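Local coordinates for WGR domain-containing protein (Bacteroides fragilis, PDB 2RA8) that is of unknown function but pairs a WGR domain with leucine-rich repeats, a combination that probably serves recognition of other molecules, at residues D261-N266 / I286-T292; I312-Y318 / I335-Q341. One frame throughout, in Å; residues are numbered along the deposited sequence.

Contact 1. Residues D261-N266 / I286-T292; sequences DAEEQN and ISAGVLT
The amide of Asn266 meets the N-cap residue Thr292 with both of its polar atoms, close to its own plane. Thr292 N donates to Asn266 OD1 over 3.0 Å, lying in the carbonyl plane on a lone pair, while Asn266 ND2 donates to Thr292 OG1 at 2.9 Å, the hydroxyl lying 22° out of the amide plane. Asn266 CG stands beside its own backbone N (chi1 -59°), which brings the amide to the Thr292 end of the loop; the two side chains cross at about a right angle. Leu291 CD2 also reaches the oxygen end of this amide, 3.4 Å from Asn266 OD1. The flat end of Gln265, the second such group, lies against Ile286 and Gly289, and Gln265 CG rests on Leu291 CB at 3.8 Å. The third, the carboxylate of Asp261, follows a CB that packs on Ala288 CB; its OD1 is bonded to Leu355 N, in the C-terminal part of the chain.

Backbone bonds tie the loops on the Asp261 side: Asp261 N donates to Ser287 O at 3.0 Å and Val290 N to Ala262 O at 3.1 Å. Between these two bonds Asp261 CA-H points at Ala288 O, and Gly289 brings its CA close to Ala262 O. Val290, centre of an inverse gamma turn, sets its CB against Glu263 O.

These are loops that follow strands 256-260 and 283-285 in successive beta-alpha units of the leucine-rich-repeat domain, and the first leads into helix 265-274. The chemistry implies a joint between helix starts: a side chain from the first turn of helix 265-274 fixes both the amide and the hydroxyl of the residue preceding helix 293-300, with two backbone bonds holding the buried loops farther from the helix starts.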
loop_
_atom_site.group_PDB
_atom_site.type_symbol
_atom_site.label_atom_id
_atom_site.label_comp_id
_atom_site.label_asym_id
_atom_site.label_seq_id
_atom_site.Cartn_x
_atom_site.Cartn_y
_atom_site.Cartn_z
ATOM N N ASP A 261 -4.292 17.997 0.782
ATOM C CA ASP A 261 -3.644 17.739 -0.494
ATOM C C ASP A 261 -3.524 18.971 -1.382
ATOM O O ASP A 261 -3.758 18.904 -2.591
ATOM C CB ASP A 261 -4.435 16.627 -1.199
ATOM C CG ASP A 261 -3.736 16.098 -2.432
ATOM O OD1 ASP A 261 -2.552 15.701 -2.325
ATOM O OD2 ASP A 261 -4.384 16.076 -3.499
ATOM N N ALA A 262 -3.143 20.102 -0.787
ATOM C CA ALA A 262 -2.991 21.358 -1.527
ATOM C C ALA A 262 -1.557 21.841 -1.564
ATOM O O ALA A 262 -0.793 21.595 -0.630
ATOM C CB ALA A 262 -3.871 22.444 -0.896
ATOM N N GLU A 263 -1.191 22.535 -2.640
ATOM C CA GLU A 263 0.156 23.092 -2.778
ATOM C C GLU A 263 0.310 24.217 -1.790
ATOM O O GLU A 263 1.375 24.412 -1.217
ATOM C CB GLU A 263 0.381 23.630 -4.190
ATOM C CG GLU A 263 1.139 22.676 -5.098
ATOM C CD GLU A 263 1.330 23.229 -6.502
ATOM O OE1 GLU A 263 1.764 24.397 -6.634
ATOM O OE2 GLU A 263 1.056 22.490 -7.474
ATOM N N GLU A 264 -0.769 24.963 -1.580
ATOM C CA GLU A 264 -0.759 26.066 -0.626
ATOM C C GLU A 264 -1.384 25.599 0.665
ATOM O O GLU A 264 -2.374 26.160 1.138
ATOM C CB GLU A 264 -1.538 27.260 -1.182
ATOM C CG GLU A 264 -0.939 27.827 -2.465
ATOM C CD GLU A 264 -1.696 29.040 -2.983
ATOM O OE1 GLU A 264 -1.752 30.061 -2.265
ATOM O OE2 GLU A 264 -2.236 28.972 -4.108
ATOM N N GLN A 265 -0.793 24.564 1.248
ATOM C CA GLN A 265 -1.307 23.998 2.489
ATOM C C GLN A 265 -1.180 24.931 3.677
ATOM O O GLN A 265 -2.015 24.893 4.591
ATOM C CB GLN A 265 -0.598 22.669 2.805
ATOM C CG GLN A 265 -1.276 21.849 3.906
ATOM C CD GLN A 265 -2.683 21.406 3.516
ATOM O OE1 GLN A 265 -3.654 21.669 4.234
ATOM N NE2 GLN A 265 -2.797 20.733 2.374
ATOM N N ASN A 266 -0.153 25.782 3.676
ATOM C CA ASN A 266 0.050 26.698 4.793
ATOM C C ASN A 266 -1.091 27.670 4.921
ATOM O O ASN A 266 -1.438 28.092 6.028
ATOM C CB ASN A 266 1.359 27.499 4.637
ATOM C CG ASN A 266 2.597 26.615 4.541
ATOM O OD1 ASN A 266 2.675 25.538 5.152
ATOM N ND2 ASN A 266 3.585 27.079 3.788
ATOM N N ILE A 286 -5.006 18.902 8.031
ATOM C CA ILE A 286 -4.203 19.643 7.075
ATOM C C ILE A 286 -3.132 18.727 6.569
ATOM O O ILE A 286 -1.951 19.065 6.561
ATOM C CB ILE A 286 -3.557 20.880 7.729
ATOM C CG1 ILE A 286 -2.833 20.476 9.015
ATOM C CG2 ILE A 286 -4.634 21.924 8.034
ATOM C CD1 ILE A 286 -1.769 21.462 9.460
ATOM N N SER A 287 -3.557 17.551 6.131
ATOM C CA SER A 287 -2.647 16.532 5.622
ATOM C C SER A 287 -2.489 16.518 4.127
ATOM O O SER A 287 -3.074 17.331 3.409
ATOM C CB SER A 287 -3.137 15.159 6.067
ATOM O OG SER A 287 -4.461 14.941 5.618
ATOM N N ALA A 288 -1.667 15.579 3.667
ATOM C CA ALA A 288 -1.401 15.342 2.252
ATOM C C ALA A 288 -0.912 16.484 1.404
ATOM O O ALA A 288 -0.857 16.346 0.176
ATOM C CB ALA A 288 -2.642 14.730 1.604
ATOM N N GLY A 289 -0.536 17.604 2.014
ATOM C CA GLY A 289 -0.080 18.738 1.220
ATOM C C GLY A 289 1.331 19.232 1.490
ATOM O O GLY A 289 2.111 18.591 2.210
ATOM N N VAL A 290 1.662 20.381 0.903
ATOM C CA VAL A 290 2.975 20.988 1.084
ATOM C C VAL A 290 2.948 21.895 2.290
ATOM O O VAL A 290 3.052 23.113 2.181
ATOM C CB VAL A 290 3.394 21.796 -0.159
ATOM C CG1 VAL A 290 4.801 22.334 0.017
ATOM C CG2 VAL A 290 3.316 20.911 -1.387
ATOM N N LEU A 291 2.788 21.275 3.452
ATOM C CA LEU A 291 2.744 21.969 4.728
ATOM C C LEU A 291 4.190 22.099 5.167
ATOM O O LEU A 291 4.868 21.090 5.401
ATOM C CB LEU A 291 1.974 21.116 5.726
ATOM C CG LEU A 291 1.171 21.625 6.925
ATOM C CD1 LEU A 291 1.579 20.789 8.123
ATOM C CD2 LEU A 291 1.381 23.090 7.186
ATOM N N THR A 292 4.671 23.337 5.261
ATOM C CA THR A 292 6.050 23.595 5.669
ATOM C C THR A 292 6.126 24.174 7.054
ATOM O O THR A 292 5.102 24.444 7.686
ATOM C CB THR A 292 6.742 24.569 4.706
ATOM O OG1 THR A 292 6.023 25.809 4.689
ATOM C CG2 THR A 292 6.792 23.988 3.307
#

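Contact 2. Residues I312-Y318 / I335-Q341; sequences INMKYNY and IDVSDSQ
Asn317 fills the asparagine position of the leucine-rich-repeat consensus, in the loop of a beta-alpha-beta unit whose strands 311-313 and 334-336 run parallel and are linked by helix 321-330. CG of Asn317 sits between the backbone N and carbonyl carbon (chi1 61°), which directs the amide into the loops. Its ND2 donates twice, to Met314 O within its own loop and to Val337 O of the next, each at 2.9 Å and each acceptor close to the amide plane; the amino group nevertheless approaches Val337 O from above that carbonyl's plane. Asn317 OD1 receives the hydroxyl Ser340 OG at 2.7 Å and also the backbone N of Leu319, so both ends of the amide are used and its rotation is fixed.

Main-chain bonds continue the pairing from strand into loop: Asp336 N to Ile312 O, Met314 N to Asp336 O, Tyr316 N to Ser338 O, and Gln341 N to Asn317 O. The methyl end of Met314, here selenomethionine, packs its CE on Val337 CG1 at 3.6 Å and on Ile335.

Polar groups gather along the side bearing Asn313 and Asp336. Both residues form Asx turns, Asp336 OD1 accepting from Ser338 N as well as from Ser338 OG, the latter on its syn lone pair. A water donates to Asn313 OD1 and to Asp336 OD2, and Asn313 ND2 bonds to Asp285 on the preceding strand. Lys315, extended to CE and then bent (chi4 55°), passes Ser338 OG to place NZ 2.7 Å from Asp339 OD2, a salt bridge meeting the oxygen nearly along its C-O bond. The OH of Tyr318 is bonded to Ile352 N, and Gln341 CB makes a CH-pi contact over one face of the Tyr318 ring, 3.7 Å from the centroid and offset toward the rim.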
loop_
_atom_site.group_PDB
_atom_site.type_symbol
_atom_site.label_atom_id
_atom_site.label_comp_id
_atom_site.label_asym_id
_atom_site.label_seq_id
_atom_site.Cartn_x
_atom_site.Cartn_y
_atom_site.Cartn_z
ATOM N N ILE A 312 -4.670 16.862 15.385
ATOM C CA ILE A 312 -4.266 17.695 14.268
ATOM C C ILE A 312 -3.532 16.758 13.351
ATOM O O ILE A 312 -2.444 16.283 13.681
ATOM C CB ILE A 312 -3.334 18.838 14.700
ATOM C CG1 ILE A 312 -4.049 19.748 15.712
ATOM C CG2 ILE A 312 -2.919 19.646 13.476
ATOM C CD1 ILE A 312 -3.211 20.957 16.156
ATOM N N ASN A 313 -4.146 16.458 12.210
ATOM C CA ASN A 313 -3.566 15.551 11.234
ATOM C C ASN A 313 -2.692 16.267 10.238
ATOM O O ASN A 313 -3.167 17.090 9.457
ATOM C CB ASN A 313 -4.676 14.786 10.494
ATOM C CG ASN A 313 -4.130 13.718 9.564
ATOM O OD1 ASN A 313 -3.074 13.141 9.819
ATOM N ND2 ASN A 313 -4.860 13.434 8.487
HETATM N N MSE A 314 -1.400 15.954 10.266
HETATM C CA MSE A 314 -0.432 16.552 9.351
HETATM C C MSE A 314 0.322 15.455 8.636
HETATM O O MSE A 314 1.466 15.632 8.214
HETATM C CB MSE A 314 0.543 17.444 10.124
HETATM C CG MSE A 314 -0.138 18.622 10.828
HETATM SE SE MSE A 314 1.072 19.780 11.827
HETATM C CE MSE A 314 0.931 18.964 13.565
ATOM N N LYS A 315 -0.332 14.304 8.502
ATOM C CA LYS A 315 0.252 13.146 7.835
ATOM C C LYS A 315 0.569 13.518 6.411
ATOM O O LYS A 315 -0.309 13.925 5.660
ATOM C CB LYS A 315 -0.730 11.981 7.904
ATOM C CG LYS A 315 -0.173 10.631 7.495
ATOM C CD LYS A 315 -1.078 9.525 8.024
ATOM C CE LYS A 315 -0.946 8.244 7.218
ATOM N NZ LYS A 315 0.459 7.772 7.150
ATOM N N TYR A 316 1.840 13.355 6.045
ATOM C CA TYR A 316 2.396 13.723 4.735
ATOM C C TYR A 316 2.578 15.218 4.787
ATOM O O TYR A 316 1.614 15.991 4.700
ATOM C CB TYR A 316 1.496 13.345 3.543
ATOM C CG TYR A 316 2.156 13.661 2.203
ATOM C CD1 TYR A 316 2.084 14.944 1.654
ATOM C CD2 TYR A 316 2.944 12.712 1.543
ATOM C CE1 TYR A 316 2.783 15.280 0.495
ATOM C CE2 TYR A 316 3.653 13.044 0.375
ATOM C CZ TYR A 316 3.565 14.330 -0.134
ATOM O OH TYR A 316 4.267 14.691 -1.265
ATOM N N ASN A 317 3.831 15.633 4.943
ATOM C CA ASN A 317 4.165 17.046 5.065
ATOM C C ASN A 317 5.594 17.320 4.654
ATOM O O ASN A 317 6.305 16.434 4.182
ATOM C CB ASN A 317 3.985 17.474 6.523
ATOM C CG ASN A 317 4.903 16.710 7.467
ATOM O OD1 ASN A 317 6.127 16.830 7.390
ATOM N ND2 ASN A 317 4.318 15.913 8.355
ATOM N N TYR A 318 6.022 18.561 4.846
ATOM C CA TYR A 318 7.380 18.966 4.512
ATOM C C TYR A 318 7.970 19.721 5.685
ATOM O O TYR A 318 8.628 20.741 5.509
ATOM C CB TYR A 318 7.387 19.847 3.248
ATOM C CG TYR A 318 7.358 19.088 1.937
ATOM C CD1 TYR A 318 8.543 18.687 1.314
ATOM C CD2 TYR A 318 6.150 18.777 1.312
ATOM C CE1 TYR A 318 8.522 17.996 0.095
ATOM C CE2 TYR A 318 6.120 18.087 0.097
ATOM C CZ TYR A 318 7.306 17.704 -0.502
ATOM O OH TYR A 318 7.270 17.039 -1.703
ATOM N N ILE A 335 -1.098 14.441 17.572
ATOM C CA ILE A 335 -0.836 14.983 16.246
ATOM C C ILE A 335 -0.132 13.939 15.435
ATOM O O ILE A 335 0.564 13.079 15.978
ATOM C CB ILE A 335 0.052 16.261 16.278
ATOM C CG1 ILE A 335 1.428 15.937 16.866
ATOM C CG2 ILE A 335 -0.640 17.360 17.085
ATOM C CD1 ILE A 335 2.444 17.062 16.710
ATOM N N ASP A 336 -0.325 13.987 14.124
ATOM C CA ASP A 336 0.326 13.041 13.242
ATOM C C ASP A 336 1.182 13.822 12.277
ATOM O O ASP A 336 0.676 14.472 11.358
ATOM C CB ASP A 336 -0.700 12.219 12.462
ATOM C CG ASP A 336 -0.063 11.051 11.730
ATOM O OD1 ASP A 336 1.097 11.194 11.286
ATOM O OD2 ASP A 336 -0.729 9.998 11.591
ATOM N N VAL A 337 2.491 13.772 12.485
ATOM C CA VAL A 337 3.411 14.486 11.614
ATOM C C VAL A 337 4.211 13.516 10.784
ATOM O O VAL A 337 5.236 13.876 10.212
ATOM C CB VAL A 337 4.360 15.390 12.436
ATOM C CG1 VAL A 337 3.617 16.628 12.900
ATOM C CG2 VAL A 337 4.886 14.632 13.648
ATOM N N SER A 338 3.718 12.283 10.696
ATOM C CA SER A 338 4.377 11.217 9.946
ATOM C C SER A 338 4.431 11.476 8.467
ATOM O O SER A 338 3.795 12.398 7.963
ATOM C CB SER A 338 3.660 9.875 10.180
ATOM O OG SER A 338 2.445 9.799 9.445
ATOM N N ASP A 339 5.194 10.638 7.767
ATOM C CA ASP A 339 5.366 10.732 6.325
ATOM C C ASP A 339 5.907 12.043 5.832
ATOM O O ASP A 339 5.525 12.520 4.758
ATOM C CB ASP A 339 4.050 10.415 5.610
ATOM C CG ASP A 339 3.827 8.919 5.441
ATOM O OD1 ASP A 339 4.596 8.287 4.686
ATOM O OD2 ASP A 339 2.891 8.372 6.064
ATOM N N SER A 340 6.802 12.641 6.608
ATOM C CA SER A 340 7.421 13.893 6.209
ATOM C C SER A 340 8.237 13.615 4.976
ATOM O O SER A 340 8.867 12.565 4.864
ATOM C CB SER A 340 8.349 14.428 7.312
ATOM O OG SER A 340 7.621 14.800 8.469
ATOM N N GLN A 341 8.224 14.549 4.035
ATOM C CA GLN A 341 8.988 14.393 2.811
ATOM C C GLN A 341 10.265 15.181 2.952
ATOM O O GLN A 341 10.448 15.893 3.941
ATOM C CB GLN A 341 8.186 14.909 1.617
ATOM C CG GLN A 341 6.797 14.279 1.476
ATOM C CD GLN A 341 6.841 12.765 1.324
ATOM O OE1 GLN A 341 6.549 12.021 2.261
ATOM N NE2 GLN A 341 7.216 12.304 0.138
HETATM O O HOH W 1 -3.355 10.500 10.210
#

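In the fold
Each contact joins the loops after adjacent strands of one parallel sheet, and their centres are 10 Å apart. They meet directly: Lys315 O lies 2.9 Å from Ala288 N and Leu291 O 2.8 Å from Tyr318 N, both probable hydrogen bonds, so 286-292 pairs with loops of both neighbours. Contact 1 is mostly buried and extends to the starts of two helices, relying on backbone bonds and a single amide-threonine pair. Contact 2 is only partly buried and includes strand 334-336, the last of the sheet; it adds a bridging water, a salt bridge and Asx turns. The second subunit touches only contact 2, where its Glu342 packs on Val337.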